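Local coordinates for acyl-CoA dehydrogenase (Bacillus anthracis, PDB 3OWA), which probably catalyses the FAD-dependent dehydrogenation of acyl-CoA thioesters, introducing a double bond next to the thioester carbonyl, at residues D46-E51 with F105-G110. Residues are numbered along the deposited sequence; the frame is centred on the assembly and turned at random.
Sequences DFIVNE and FSRAGG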
loop_
_atom_site.group_PDB
_atom_site.type_symbol
_atom_site.label_atom_id
_atom_site.label_comp_id
_atom_site.label_asym_id
_atom_site.label_seq_id
_atom_site.Cartn_x
_atom_site.Cartn_y
_atom_site.Cartn_z
ATOM N N ASP A 46 20.504 -9.769 -20.348
ATOM C CA ASP A 46 21.760 -9.125 -20.732
ATOM C C ASP A 46 21.523 -7.820 -21.493
ATOM O O ASP A 46 22.183 -6.810 -21.225
ATOM C CB ASP A 46 22.570 -10.051 -21.617
ATOM C CG ASP A 46 23.152 -11.253 -20.852
ATOM O OD1 ASP A 46 23.203 -11.221 -19.596
ATOM O OD2 ASP A 46 23.575 -12.217 -21.520
ATOM N N PHE A 47 20.605 -7.849 -22.453
ATOM C CA PHE A 47 20.193 -6.620 -23.131
ATOM C C PHE A 47 19.791 -5.538 -22.111
ATOM O O PHE A 47 20.362 -4.457 -22.114
ATOM C CB PHE A 47 19.054 -6.856 -24.138
ATOM C CG PHE A 47 18.489 -5.574 -24.705
ATOM C CD1 PHE A 47 17.232 -5.131 -24.338
ATOM C CD2 PHE A 47 19.248 -4.786 -25.572
ATOM C CE1 PHE A 47 16.715 -3.923 -24.851
ATOM C CE2 PHE A 47 18.732 -3.576 -26.101
ATOM C CZ PHE A 47 17.479 -3.160 -25.729
ATOM N N ILE A 48 18.840 -5.852 -21.231
ATOM C CA ILE A 48 18.331 -4.893 -20.240
ATOM C C ILE A 48 19.450 -4.355 -19.307
ATOM O O ILE A 48 19.636 -3.134 -19.162
ATOM C CB ILE A 48 17.090 -5.446 -19.450
ATOM C CG1 ILE A 48 15.794 -5.132 -20.204
ATOM C CG2 ILE A 48 16.911 -4.673 -18.153
ATOM C CD1 ILE A 48 15.542 -5.961 -21.385
ATOM N N VAL A 49 20.268 -5.261 -18.769
ATOM C CA VAL A 49 21.310 -4.897 -17.829
ATOM C C VAL A 49 22.456 -4.150 -18.521
ATOM O O VAL A 49 22.914 -3.117 -18.031
ATOM C CB VAL A 49 21.833 -6.168 -17.064
ATOM C CG1 VAL A 49 23.139 -5.890 -16.319
ATOM C CG2 VAL A 49 20.801 -6.697 -16.105
ATOM N N ASN A 50 22.971 -4.707 -19.616
ATOM C CA ASN A 50 24.064 -4.090 -20.343
ATOM C C ASN A 50 23.686 -2.810 -21.118
ATOM O O ASN A 50 24.459 -1.869 -21.116
ATOM C CB ASN A 50 24.743 -5.099 -21.274
ATOM C CG ASN A 50 25.359 -6.263 -20.510
ATOM O OD1 ASN A 50 25.666 -6.141 -19.329
ATOM N ND2 ASN A 50 25.565 -7.385 -21.189
ATOM N N GLU A 51 22.522 -2.770 -21.769
ATOM C CA GLU A 51 22.203 -1.639 -22.689
ATOM C C GLU A 51 21.218 -0.642 -22.130
ATOM O O GLU A 51 21.367 0.556 -22.325
ATOM C CB GLU A 51 21.685 -2.157 -24.039
ATOM C CG GLU A 51 22.572 -3.264 -24.648
ATOM C CD GLU A 51 23.923 -2.736 -25.080
ATOM O OE1 GLU A 51 23.945 -1.748 -25.833
ATOM O OE2 GLU A 51 24.967 -3.316 -24.709
ATOM N N PHE A 105 12.063 -7.861 -18.987
ATOM C CA PHE A 105 11.895 -6.409 -19.238
ATOM C C PHE A 105 11.493 -5.591 -18.003
ATOM O O PHE A 105 11.822 -4.390 -17.880
ATOM C CB PHE A 105 10.938 -6.129 -20.429
ATOM C CG PHE A 105 11.655 -5.785 -21.693
ATOM C CD1 PHE A 105 11.877 -4.462 -22.043
ATOM C CD2 PHE A 105 12.127 -6.796 -22.541
ATOM C CE1 PHE A 105 12.594 -4.160 -23.234
ATOM C CE2 PHE A 105 12.846 -6.483 -23.706
ATOM C CZ PHE A 105 13.064 -5.166 -24.045
ATOM N N SER A 106 10.737 -6.209 -17.088
ATOM C CA SER A 106 10.350 -5.523 -15.826
ATOM C C SER A 106 11.521 -4.882 -15.043
ATOM O O SER A 106 11.346 -3.891 -14.343
ATOM C CB SER A 106 9.545 -6.455 -14.929
ATOM O OG SER A 106 10.445 -7.400 -14.382
ATOM N N ARG A 107 12.729 -5.406 -15.212
ATOM C CA ARG A 107 13.912 -4.808 -14.594
ATOM C C ARG A 107 14.080 -3.316 -14.990
ATOM O O ARG A 107 14.631 -2.518 -14.215
ATOM C CB ARG A 107 15.148 -5.674 -14.928
ATOM C CG ARG A 107 16.479 -5.155 -14.417
ATOM C CD ARG A 107 16.819 -5.684 -13.003
ATOM N NE ARG A 107 18.137 -5.181 -12.604
ATOM C CZ ARG A 107 19.252 -5.900 -12.632
ATOM N NH1 ARG A 107 19.206 -7.182 -12.978
ATOM N NH2 ARG A 107 20.412 -5.346 -12.290
ATOM N N ALA A 108 13.547 -2.924 -16.159
ATOM C CA ALA A 108 13.839 -1.626 -16.699
ATOM C C ALA A 108 12.727 -0.630 -16.386
ATOM O O ALA A 108 12.551 0.333 -17.134
ATOM C CB ALA A 108 14.039 -1.731 -18.216
ATOM N N GLY A 109 11.954 -0.878 -15.330
ATOM C CA GLY A 109 10.901 0.062 -14.936
ATOM C C GLY A 109 9.952 0.383 -16.072
ATOM O O GLY A 109 9.400 -0.512 -16.722
ATOM N N GLY A 110 9.712 1.672 -16.278
ATOM C CA GLY A 110 8.761 2.118 -17.279
ATOM C C GLY A 110 9.110 1.728 -18.700
ATOM O O GLY A 110 8.259 1.679 -19.552
#
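The backbone O of Phe105 accepts a hydrogen bond from the N of Ala108 (2.8 Å), closing a tight turn whose side chains meet Ile48. No hydrogen bond joins the segments; the contact is mostly apolar packing, with one methyl set on the Arg107 guanidinium. The branched side chain of Ile48 meets three residues. Its CD1, turned by a chi2 of 75°, lies over the centre of the Phe105 ring, 3.5 Å from the centroid and 9° off the normal, a CH-pi contact in which a methyl suits the flat aromatic face. The other branch, CG2, anti to the backbone N, packs on Arg107 CG at 3.8 Å and on Ala108 CB at 4.1 Å, where a single methyl lets the turn approach the helix. Val49 CG2 stands over one guanidinium face, 3.5 Å from Arg107 NH1; arginine suits this partly exposed place because its methylenes pack on Ile48 while its flat end accepts a methyl. Phe47 is long enough to touch Phe105 (CE1 to CZ, 3.9 Å) and still lie, buried, against Ala74 of helix 64-76. Helix 35-52 thus packs against the turn linking helices 95-105 and 110-122 in the N-terminal domain, where Phe105 stacks on His115.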